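Local coordinates for protein MYB3 (PDB 3ZQC) that binds promoter DNA through a tandem Myb-repeat DNA-binding domain, the part present here, and probably acts as a sequence-specific transcription factor, at residues D62-F66 against R94-I99. Residues are numbered along the deposited sequence; the frame is centred on the assembly and turned at random.
Sequences DETIF and RWNSSI
Ile99 lays its side chain across one turn of the facing helix, overlapping Asp62, Ile65 and Phe66, and so illustrates how one aliphatic residue can knit two crossing helices together. Residues 62-66 belong to helix 59-71 and 94-99 end helix 88-99; the short axes pass 11.1 Å apart at a signed angle of -116°. Across the crossing, the CA atoms of Asp62 and Ile99 lie 6.9 Å apart and those of Ile65 and Trp95 7.6 Å. The last turn widens to a pi-type turn, with Ile99 N bonded to Arg94 O at 3.0 Å. Ile99, in its mt rotamer, brings CD1 to 3.5 Å from Asp62 O and 4.0 Å from Ile65 CB, while its CG2 is 4.2 Å from Phe66 CB. Phe66 and Trp95, both with chi1 t, meet at their ring edges, where Phe66 CD1 lies 4.0 Å from Trp95 CZ3; Tyr69 stacks on the indole.

At the other end of this apolar patch a salt bridge closes the contact. Arg94 leaves its helix with chi1 t and chi2 p, passes Ile65 CD1 with its CG at 4.1 Å, and gives Asp62 OD1 a hydrogen bond from NE of 3.0 Å; NH2 to Asp62 OD2, at 3.5 Å, is weak. Arg102 supplies Asp62 with a second cationic partner. The outward turn of helix 88-99 places Asn96 and Ser97 against thymine bases and Ser98 against a phosphate. A first helix packed against a DNA-bound third helix, whose tryptophan joins the core, is the architecture of a three-helix, helix-turn-helix Myb repeat.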
ATOM      1  N   ASP A  62       5.988 -11.964   0.485  1.00 56.65           N
ATOM      2  CA  ASP A  62       7.002 -11.673   1.488  1.00 58.67           C
ATOM      3  C   ASP A  62       8.397 -11.808   0.894  1.00 59.11           C
ATOM      4  O   ASP A  62       9.234 -10.929   1.067  1.00 60.36           O
ATOM      5  CB  ASP A  62       6.877 -12.609   2.700  1.00 59.54           C
ATOM      6  CG  ASP A  62       5.610 -12.358   3.521  1.00 61.23           C
ATOM      7  OD1 ASP A  62       5.114 -11.210   3.508  1.00 61.59           O
ATOM      8  OD2 ASP A  62       5.124 -13.302   4.198  1.00 59.49           O
ATOM      9  N   GLU A  63       8.643 -12.906   0.182  1.00 59.40           N
ATOM     10  CA  GLU A  63       9.953 -13.146  -0.422  1.00 58.96           C
ATOM     11  C   GLU A  63      10.320 -11.984  -1.337  1.00 57.62           C
ATOM     12  O   GLU A  63      11.365 -11.348  -1.183  1.00 57.17           O
ATOM     13  CB  GLU A  63       9.939 -14.463  -1.218  1.00 60.28           C
ATOM     14  CG  GLU A  63      11.316 -14.960  -1.690  1.00 63.56           C
ATOM     15  CD  GLU A  63      12.318 -15.135  -0.542  1.00 65.68           C
ATOM     16  OE1 GLU A  63      11.950 -15.762   0.482  1.00 65.70           O
ATOM     17  OE2 GLU A  63      13.475 -14.662  -0.666  1.00 65.02           O
ATOM     18  N   THR A  64       9.447 -11.701  -2.286  1.00 56.08           N
ATOM     19  CA  THR A  64       9.699 -10.620  -3.215  1.00 55.16           C
ATOM     20  C   THR A  64      10.135  -9.351  -2.506  1.00 53.92           C
ATOM     21  O   THR A  64      11.227  -8.860  -2.740  1.00 54.01           O
ATOM     22  CB  THR A  64       8.456 -10.301  -4.030  1.00 56.01           C
ATOM     23  OG1 THR A  64       7.909 -11.519  -4.550  1.00 58.17           O
ATOM     24  CG2 THR A  64       8.806  -9.365  -5.171  1.00 54.72           C
ATOM     25  N   ILE A  65       9.271  -8.822  -1.645  1.00 52.44           N
ATOM     26  CA  ILE A  65       9.556  -7.595  -0.903  1.00 51.40           C
ATOM     27  C   ILE A  65      10.924  -7.673  -0.254  1.00 53.08           C
ATOM     28  O   ILE A  65      11.710  -6.724  -0.292  1.00 54.73           O
ATOM     29  CB  ILE A  65       8.515  -7.356   0.199  1.00 49.16           C
ATOM     30  CG1 ILE A  65       7.159  -7.076  -0.424  1.00 48.45           C
ATOM     31  CG2 ILE A  65       8.926  -6.198   1.067  1.00 47.79           C
ATOM     32  CD1 ILE A  65       6.055  -6.991   0.566  1.00 47.71           C
ATOM     33  N   PHE A  66      11.203  -8.815   0.349  1.00 52.95           N
ATOM     34  CA  PHE A  66      12.466  -9.027   1.005  1.00 52.35           C
ATOM     35  C   PHE A  66      13.602  -8.923   0.001  1.00 53.32           C
ATOM     36  O   PHE A  66      14.431  -8.022   0.074  1.00 53.82           O
ATOM     37  CB  PHE A  66      12.459 -10.403   1.636  1.00 51.97           C
ATOM     38  CG  PHE A  66      13.778 -10.828   2.165  1.00 53.30           C
ATOM     39  CD1 PHE A  66      14.382 -10.129   3.196  1.00 53.49           C
ATOM     40  CD2 PHE A  66      14.407 -11.958   1.658  1.00 54.33           C
ATOM     41  CE1 PHE A  66      15.596 -10.550   3.719  1.00 53.94           C
ATOM     42  CE2 PHE A  66      15.618 -12.389   2.169  1.00 55.29           C
ATOM     43  CZ  PHE A  66      16.216 -11.683   3.206  1.00 55.22           C
ATOM     44  N   ARG A  94       4.290  -3.993   5.546  1.00 54.86           N
ATOM     45  CA  ARG A  94       4.681  -5.392   5.629  1.00 53.85           C
ATOM     46  C   ARG A  94       6.096  -5.541   6.139  1.00 52.56           C
ATOM     47  O   ARG A  94       6.382  -6.375   6.993  1.00 52.70           O
ATOM     48  CB  ARG A  94       4.556  -6.063   4.263  1.00 53.61           C
ATOM     49  CG  ARG A  94       4.610  -7.580   4.319  1.00 53.66           C
ATOM     50  CD  ARG A  94       3.674  -8.082   5.395  1.00 54.76           C
ATOM     51  NE  ARG A  94       3.641  -9.531   5.473  1.00 56.62           N
ATOM     52  CZ  ARG A  94       3.288 -10.205   6.561  1.00 57.98           C
ATOM     53  NH1 ARG A  94       2.947  -9.551   7.664  1.00 59.62           N
ATOM     54  NH2 ARG A  94       3.259 -11.533   6.549  1.00 57.89           N
ATOM     55  N   TRP A  95       6.987  -4.723   5.620  1.00 51.60           N
ATOM     56  CA  TRP A  95       8.362  -4.810   6.044  1.00 52.08           C
ATOM     57  C   TRP A  95       8.636  -4.312   7.447  1.00 52.22           C
ATOM     58  O   TRP A  95       9.344  -4.958   8.194  1.00 53.09           O
ATOM     59  CB  TRP A  95       9.250  -4.076   5.057  1.00 51.18           C
ATOM     60  CG  TRP A  95      10.639  -3.915   5.526  1.00 51.97           C
ATOM     61  CD1 TRP A  95      11.144  -2.878   6.243  1.00 51.72           C
ATOM     62  CD2 TRP A  95      11.720  -4.817   5.304  1.00 52.91           C
ATOM     63  NE1 TRP A  95      12.480  -3.072   6.480  1.00 51.32           N
ATOM     64  CE2 TRP A  95      12.857  -4.259   5.916  1.00 52.04           C
ATOM     65  CE3 TRP A  95      11.838  -6.049   4.647  1.00 53.64           C
ATOM     66  CZ2 TRP A  95      14.096  -4.886   5.890  1.00 53.79           C
ATOM     67  CZ3 TRP A  95      13.072  -6.672   4.622  1.00 53.62           C
ATOM     68  CH2 TRP A  95      14.185  -6.090   5.240  1.00 53.59           C
ATOM     69  N   ASN A  96       8.077  -3.173   7.822  1.00 52.79           N
ATOM     70  CA  ASN A  96       8.342  -2.643   9.148  1.00 52.41           C
ATOM     71  C   ASN A  96       7.759  -3.457  10.287  1.00 52.28           C
ATOM     72  O   ASN A  96       8.375  -3.572  11.345  1.00 53.20           O
ATOM     73  CB  ASN A  96       7.853  -1.206   9.245  1.00 52.39           C
ATOM     74  CG  ASN A  96       8.537  -0.297   8.252  1.00 52.64           C
ATOM     75  OD1 ASN A  96       9.763  -0.237   8.175  1.00 50.89           O
ATOM     76  ND2 ASN A  96       7.743   0.423   7.489  1.00 54.56           N
ATOM     77  N   SER A  97       6.583  -4.032  10.078  1.00 51.48           N
ATOM     78  CA  SER A  97       5.951  -4.816  11.126  1.00 52.41           C
ATOM     79  C   SER A  97       6.255  -6.318  11.116  1.00 53.67           C
ATOM     80  O   SER A  97       6.329  -6.941  12.176  1.00 54.86           O
ATOM     81  CB  SER A  97       4.438  -4.613  11.089  1.00 51.42           C
ATOM     82  OG  SER A  97       3.878  -5.150   9.907  1.00 52.68           O
ATOM     83  N   SER A  98       6.440  -6.908   9.940  1.00 53.11           N
ATOM     84  CA  SER A  98       6.687  -8.336   9.891  1.00 50.81           C
ATOM     85  C   SER A  98       8.019  -8.772   9.322  1.00 50.58           C
ATOM     86  O   SER A  98       8.853  -9.313  10.038  1.00 50.18           O
ATOM     87  CB  SER A  98       5.570  -9.020   9.116  1.00 49.93           C
ATOM     88  OG  SER A  98       5.668 -10.421   9.266  1.00 51.86           O
ATOM     89  N   ILE A  99       8.217  -8.539   8.032  1.00 49.51           N
ATOM     90  CA  ILE A  99       9.439  -8.952   7.356  1.00 48.83           C
ATOM     91  C   ILE A  99      10.740  -8.411   7.942  1.00 49.70           C
ATOM     92  O   ILE A  99      11.775  -9.068   7.908  1.00 49.07           O
ATOM     93  CB  ILE A  99       9.367  -8.592   5.866  1.00 46.92           C
ATOM     94  CG1 ILE A  99       8.099  -9.196   5.257  1.00 46.80           C
ATOM     95  CG2 ILE A  99      10.589  -9.110   5.150  1.00 46.51           C
ATOM     96  CD1 ILE A  99       7.989  -9.062   3.743  1.00 44.95           C
TER